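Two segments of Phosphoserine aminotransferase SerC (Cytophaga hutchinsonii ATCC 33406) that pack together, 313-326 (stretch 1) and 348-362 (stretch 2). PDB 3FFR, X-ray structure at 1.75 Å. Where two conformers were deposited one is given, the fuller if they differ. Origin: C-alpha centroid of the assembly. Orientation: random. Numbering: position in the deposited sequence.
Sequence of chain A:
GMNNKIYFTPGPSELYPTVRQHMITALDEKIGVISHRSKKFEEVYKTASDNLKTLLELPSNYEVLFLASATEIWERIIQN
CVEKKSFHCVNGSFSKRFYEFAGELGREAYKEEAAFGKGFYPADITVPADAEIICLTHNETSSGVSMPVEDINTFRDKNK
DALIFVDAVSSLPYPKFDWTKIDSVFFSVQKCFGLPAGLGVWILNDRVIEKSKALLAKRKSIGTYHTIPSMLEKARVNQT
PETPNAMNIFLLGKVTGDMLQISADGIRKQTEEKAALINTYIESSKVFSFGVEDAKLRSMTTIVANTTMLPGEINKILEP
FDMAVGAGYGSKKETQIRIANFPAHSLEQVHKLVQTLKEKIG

Stretch 1 313-326: EINKILEPFDMAVG
Stretch 2, residues 348-362: EQVHKLVQTLKEKIG

Stretch 1 enters as helix, already under way at 313, gives way to a 3-10 segment at 319-321, passes Asp322 at positive phi (55/48) and extends as strand from Met323. Stretch 2 is helix over 348-360. It crosses the first helix at 110° with axes 10.9 Å apart, and the strand at 84° and 10.0 Å. Leu353 and Thr356 touch residues of both elements, Leu318 on the helix and Met323 on the strand. In the register, Ile314 CA lies 7.5 Å from Ile361 CA, Ile317 CA 7.4 Å from Lys360 CA, and Leu318 CA 7.5 Å from Thr356 CA; Met323 pairs with Leu353.

Apolar packing dominates the 627 Å² buried. Ile314, Ile317 and Leu318 are all m,t; Ile317 CD1 meets Ile361 CD1 (m,m) at 3.4 Å. Leu318 reaches two helix turns: its CD1 lies 4.0 Å from Leu353 CD1, its CD2 3.9 Å from Leu357 CD2. Leu353 (t,p) also takes Val325 CG1 on its CD1 at 3.9 Å. The selenomethionine Met323 (m,t,m) points at the helix, CA-to-CB toward it, and its last bond, SE to CE, turns along the helix axis, with SE 3.5 Å from Leu353 CA and CE 3.3 Å from Thr356 OG1.

Thr356 (m) has two roles. Its OG1 donates to Lys352 O at 2.7 Å, satisfying the hydroxyl within its own helix, while its CG2 sits over one face of the Phe321 ring (chi1 m, chi2 -87°), 3.8 Å from the ring centroid and 14° off the normal, a CH-pi contact.

One direct hydrogen bond crosses the contact. Lys352, all-t and fully extended, carries NZ to Phe321 O at 2.9 Å; water 1 accepts from Lys352 NZ at 2.9 Å and donates to Asp322 O at 2.9 Å, so one amine serves two successive carbonyl oxygens, Phe321 O directly and Asp322 O through the water. Within stretch 1, Asn315 fastens helix to strand: Val325 N donates to Asn315 OD1 and Asn315 ND2 to Val325 O, both at 2.9 Å.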

# COMPACT_ATOMS: atom_id res chain seq x y z
N GLU A 313 4.67 -21.12 26.11
CA GLU A 313 3.98 -21.98 27.09
C GLU A 313 2.67 -21.34 27.52
O GLU A 313 1.66 -22.02 27.70
CB GLU A 313 4.86 -22.27 28.29
CG GLU A 313 5.95 -23.26 27.99
CD GLU A 313 5.39 -24.57 27.42
OE1 GLU A 313 4.34 -25.04 27.92
OE2 GLU A 313 6.00 -25.11 26.46
N ILE A 314 2.70 -20.02 27.67
CA ILE A 314 1.51 -19.29 28.06
C ILE A 314 0.45 -19.45 26.96
O ILE A 314 -0.72 -19.71 27.23
CB ILE A 314 1.82 -17.77 28.32
CG1 ILE A 314 2.72 -17.61 29.56
CG2 ILE A 314 0.53 -16.96 28.49
CD1 ILE A 314 3.40 -16.22 29.69
N ASN A 315 0.88 -19.27 25.72
CA ASN A 315 -0.04 -19.35 24.59
C ASN A 315 -0.58 -20.77 24.38
O ASN A 315 -1.70 -20.96 23.95
CB ASN A 315 0.56 -18.76 23.31
CG ASN A 315 0.43 -17.23 23.29
OD1 ASN A 315 -0.60 -16.70 23.74
ND2 ASN A 315 1.45 -16.53 22.77
N LYS A 316 0.22 -21.75 24.76
CA LYS A 316 -0.21 -23.17 24.65
C LYS A 316 -1.35 -23.41 25.64
O LYS A 316 -2.34 -24.07 25.34
CB LYS A 316 0.96 -24.13 24.90
N ILE A 317 -1.22 -22.81 26.82
CA ILE A 317 -2.25 -22.88 27.86
C ILE A 317 -3.52 -22.13 27.45
O ILE A 317 -4.65 -22.59 27.71
CB ILE A 317 -1.71 -22.33 29.22
CG1 ILE A 317 -0.76 -23.36 29.84
CG2 ILE A 317 -2.88 -22.01 30.17
CD1 ILE A 317 -0.07 -22.88 31.09
N LEU A 318 -3.34 -20.99 26.77
CA LEU A 318 -4.48 -20.16 26.31
C LEU A 318 -5.20 -20.70 25.08
O LEU A 318 -6.38 -20.41 24.84
CB LEU A 318 -4.00 -18.73 26.00
CG LEU A 318 -3.48 -17.84 27.12
CD1 LEU A 318 -3.08 -16.50 26.51
CD2 LEU A 318 -4.55 -17.67 28.21
N GLU A 319 -4.51 -21.54 24.33
CA GLU A 319 -5.05 -22.03 23.07
C GLU A 319 -6.44 -22.68 23.19
O GLU A 319 -7.32 -22.37 22.39
CB GLU A 319 -4.07 -22.97 22.37
CG GLU A 319 -4.39 -23.17 20.90
CD GLU A 319 -3.41 -24.11 20.21
OE1 GLU A 319 -2.69 -24.85 20.93
OE2 GLU A 319 -3.38 -24.12 18.96
N PRO A 320 -6.63 -23.61 24.14
CA PRO A 320 -7.93 -24.26 24.29
C PRO A 320 -9.05 -23.30 24.65
O PRO A 320 -10.25 -23.62 24.50
CB PRO A 320 -7.71 -25.25 25.46
CG PRO A 320 -6.25 -25.45 25.52
CD PRO A 320 -5.61 -24.20 25.03
N PHE A 321 -8.65 -22.12 25.12
CA PHE A 321 -9.57 -21.06 25.51
C PHE A 321 -9.76 -20.02 24.40
O PHE A 321 -10.39 -18.97 24.60
CB PHE A 321 -9.07 -20.35 26.75
CG PHE A 321 -9.04 -21.22 27.97
CD1 PHE A 321 -10.17 -21.35 28.76
CD2 PHE A 321 -7.91 -21.94 28.30
CE1 PHE A 321 -10.18 -22.19 29.89
CE2 PHE A 321 -7.90 -22.77 29.46
CZ PHE A 321 -9.05 -22.89 30.23
N ASP A 322 -9.23 -20.35 23.24
CA ASP A 322 -9.37 -19.48 22.06
C ASP A 322 -8.89 -18.04 22.26
O ASP A 322 -9.59 -17.06 21.93
CB ASP A 322 -10.81 -19.46 21.59
CG ASP A 322 -11.13 -20.64 20.68
OD1 ASP A 322 -10.24 -21.05 19.88
OD2 ASP A 322 -12.27 -21.11 20.76
N MSE A 323 -7.69 -17.95 22.81
CA MSE A 323 -7.01 -16.66 23.00
C MSE A 323 -5.51 -16.80 22.80
O MSE A 323 -4.94 -17.89 22.92
CB MSE A 323 -7.28 -16.09 24.40
CG MSE A 323 -8.76 -15.80 24.67
SE MSE A 323 -9.10 -15.04 26.40
CE MSE A 323 -8.71 -16.61 27.49
N ALA A 324 -4.90 -15.68 22.45
CA ALA A 324 -3.44 -15.60 22.33
C ALA A 324 -2.97 -14.19 22.66
O ALA A 324 -3.67 -13.23 22.40
CB ALA A 324 -2.96 -16.00 20.93
N VAL A 325 -1.79 -14.11 23.26
CA VAL A 325 -1.13 -12.83 23.55
C VAL A 325 0.15 -12.77 22.72
O VAL A 325 0.63 -13.78 22.20
CB VAL A 325 -0.80 -12.66 25.06
CG1 VAL A 325 -2.08 -12.80 25.87
CG2 VAL A 325 0.27 -13.64 25.52
N GLY A 326 0.70 -11.58 22.58
CA GLY A 326 1.95 -11.44 21.88
C GLY A 326 3.12 -11.79 22.76
O GLY A 326 3.08 -11.68 23.98
N GLU A 348 -15.41 -7.83 27.88
CA GLU A 348 -15.67 -9.22 28.24
C GLU A 348 -14.54 -10.11 27.78
O GLU A 348 -14.18 -11.04 28.50
CB GLU A 348 -17.02 -9.75 27.75
CG GLU A 348 -17.27 -11.21 28.19
CD GLU A 348 -16.94 -11.49 29.67
OE1 GLU A 348 -17.44 -10.78 30.58
OE2 GLU A 348 -16.17 -12.46 29.93
N GLN A 349 -13.96 -9.79 26.63
CA GLN A 349 -12.82 -10.56 26.12
C GLN A 349 -11.61 -10.42 27.06
O GLN A 349 -10.94 -11.40 27.39
CB GLN A 349 -12.44 -10.12 24.70
CG GLN A 349 -13.44 -10.60 23.64
CD GLN A 349 -13.22 -9.98 22.27
OE1 GLN A 349 -12.79 -8.84 22.17
NE2 GLN A 349 -13.57 -10.72 21.21
N VAL A 350 -11.35 -9.20 27.53
CA VAL A 350 -10.22 -8.94 28.42
C VAL A 350 -10.45 -9.63 29.77
O VAL A 350 -9.54 -10.21 30.36
CB VAL A 350 -9.91 -7.43 28.57
CG1 VAL A 350 -8.89 -7.18 29.65
CG2 VAL A 350 -9.39 -6.88 27.22
N HIS A 351 -11.70 -9.57 30.21
CA HIS A 351 -12.08 -10.22 31.45
C HIS A 351 -11.79 -11.71 31.35
O HIS A 351 -11.29 -12.32 32.29
CB HIS A 351 -13.55 -9.99 31.77
CG HIS A 351 -13.94 -10.45 33.14
ND1 HIS A 351 -14.36 -11.74 33.40
CD2 HIS A 351 -13.94 -9.81 34.33
CE1 HIS A 351 -14.61 -11.87 34.69
NE2 HIS A 351 -14.36 -10.71 35.28
N LYS A 352 -12.14 -12.30 30.21
CA LYS A 352 -11.90 -13.73 29.99
C LYS A 352 -10.42 -14.03 29.99
O LYS A 352 -9.95 -15.00 30.59
CB LYS A 352 -12.54 -14.25 28.71
CG LYS A 352 -12.25 -15.74 28.45
CD LYS A 352 -12.83 -16.21 27.11
CE LYS A 352 -12.56 -17.71 26.83
NZ LYS A 352 -13.03 -18.15 25.47
N LEU A 353 -9.66 -13.15 29.34
CA LEU A 353 -8.20 -13.31 29.30
C LEU A 353 -7.60 -13.28 30.71
O LEU A 353 -6.83 -14.16 31.09
CB LEU A 353 -7.53 -12.21 28.44
CG LEU A 353 -5.99 -12.26 28.42
CD1 LEU A 353 -5.42 -13.48 27.73
CD2 LEU A 353 -5.47 -10.95 27.73
N VAL A 354 -7.98 -12.26 31.48
CA VAL A 354 -7.41 -12.08 32.83
C VAL A 354 -7.81 -13.24 33.75
O VAL A 354 -7.00 -13.77 34.52
CB VAL A 354 -7.76 -10.70 33.43
CG1 VAL A 354 -7.35 -10.61 34.92
CG2 VAL A 354 -7.06 -9.59 32.62
N GLN A 355 -9.05 -13.67 33.63
CA GLN A 355 -9.53 -14.74 34.50
C GLN A 355 -8.81 -16.03 34.19
O GLN A 355 -8.48 -16.82 35.09
CB GLN A 355 -11.03 -14.93 34.35
CG GLN A 355 -11.54 -16.22 34.98
CD GLN A 355 -13.00 -16.45 34.63
OE1 GLN A 355 -13.88 -15.74 35.12
NE2 GLN A 355 -13.26 -17.46 33.78
N THR A 356 -8.56 -16.23 32.91
CA THR A 356 -7.92 -17.46 32.44
C THR A 356 -6.47 -17.44 32.90
O THR A 356 -5.95 -18.45 33.39
CB THR A 356 -8.06 -17.63 30.92
OG1 THR A 356 -9.45 -17.66 30.58
CG2 THR A 356 -7.39 -18.90 30.46
N LEU A 357 -5.84 -16.28 32.77
CA LEU A 357 -4.44 -16.16 33.19
C LEU A 357 -4.32 -16.40 34.70
O LEU A 357 -3.39 -17.07 35.18
CB LEU A 357 -3.89 -14.78 32.85
CG LEU A 357 -3.61 -14.57 31.35
CD1 LEU A 357 -3.22 -13.12 31.11
CD2 LEU A 357 -2.51 -15.51 30.81
N LYS A 358 -5.25 -15.84 35.44
CA LYS A 358 -5.23 -15.96 36.89
C LYS A 358 -5.35 -17.39 37.34
O LYS A 358 -4.67 -17.85 38.27
CB LYS A 358 -6.37 -15.18 37.52
CG LYS A 358 -6.19 -13.69 37.39
CD LYS A 358 -7.45 -12.91 37.72
CE LYS A 358 -7.89 -13.08 39.15
NZ LYS A 358 -9.06 -12.19 39.40
N GLU A 359 -6.23 -18.09 36.64
CA GLU A 359 -6.57 -19.46 37.00
C GLU A 359 -5.53 -20.46 36.58
O GLU A 359 -5.24 -21.39 37.33
CB GLU A 359 -7.94 -19.85 36.42
CG GLU A 359 -9.10 -19.11 37.07
CD GLU A 359 -10.47 -19.55 36.53
OE1 GLU A 359 -10.52 -20.43 35.65
OE2 GLU A 359 -11.50 -19.00 36.99
N LYS A 360 -4.94 -20.25 35.40
CA LYS A 360 -4.01 -21.21 34.81
C LYS A 360 -2.53 -20.87 34.93
O LYS A 360 -1.68 -21.74 34.81
CB LYS A 360 -4.36 -21.41 33.34
CG LYS A 360 -5.85 -21.70 33.08
CD LYS A 360 -6.30 -23.03 33.69
CE LYS A 360 -5.73 -24.20 32.91
NZ LYS A 360 -6.06 -25.54 33.54
N ILE A 361 -2.24 -19.58 35.11
CA ILE A 361 -0.85 -19.11 35.20
C ILE A 361 -0.54 -18.56 36.59
O ILE A 361 0.49 -18.86 37.21
CB ILE A 361 -0.55 -18.01 34.14
CG1 ILE A 361 -0.84 -18.49 32.72
CG2 ILE A 361 0.91 -17.59 34.24
CD1 ILE A 361 -0.03 -19.70 32.32
N GLY A 362 -1.45 -17.73 37.09
CA GLY A 362 -1.33 -17.15 38.42
C GLY A 362 -0.47 -15.90 38.57
O GLY A 362 -0.15 -15.21 37.57
OXT GLY A 362 -0.11 -15.55 39.73
O HOH W 1 -11.96 -16.42 23.40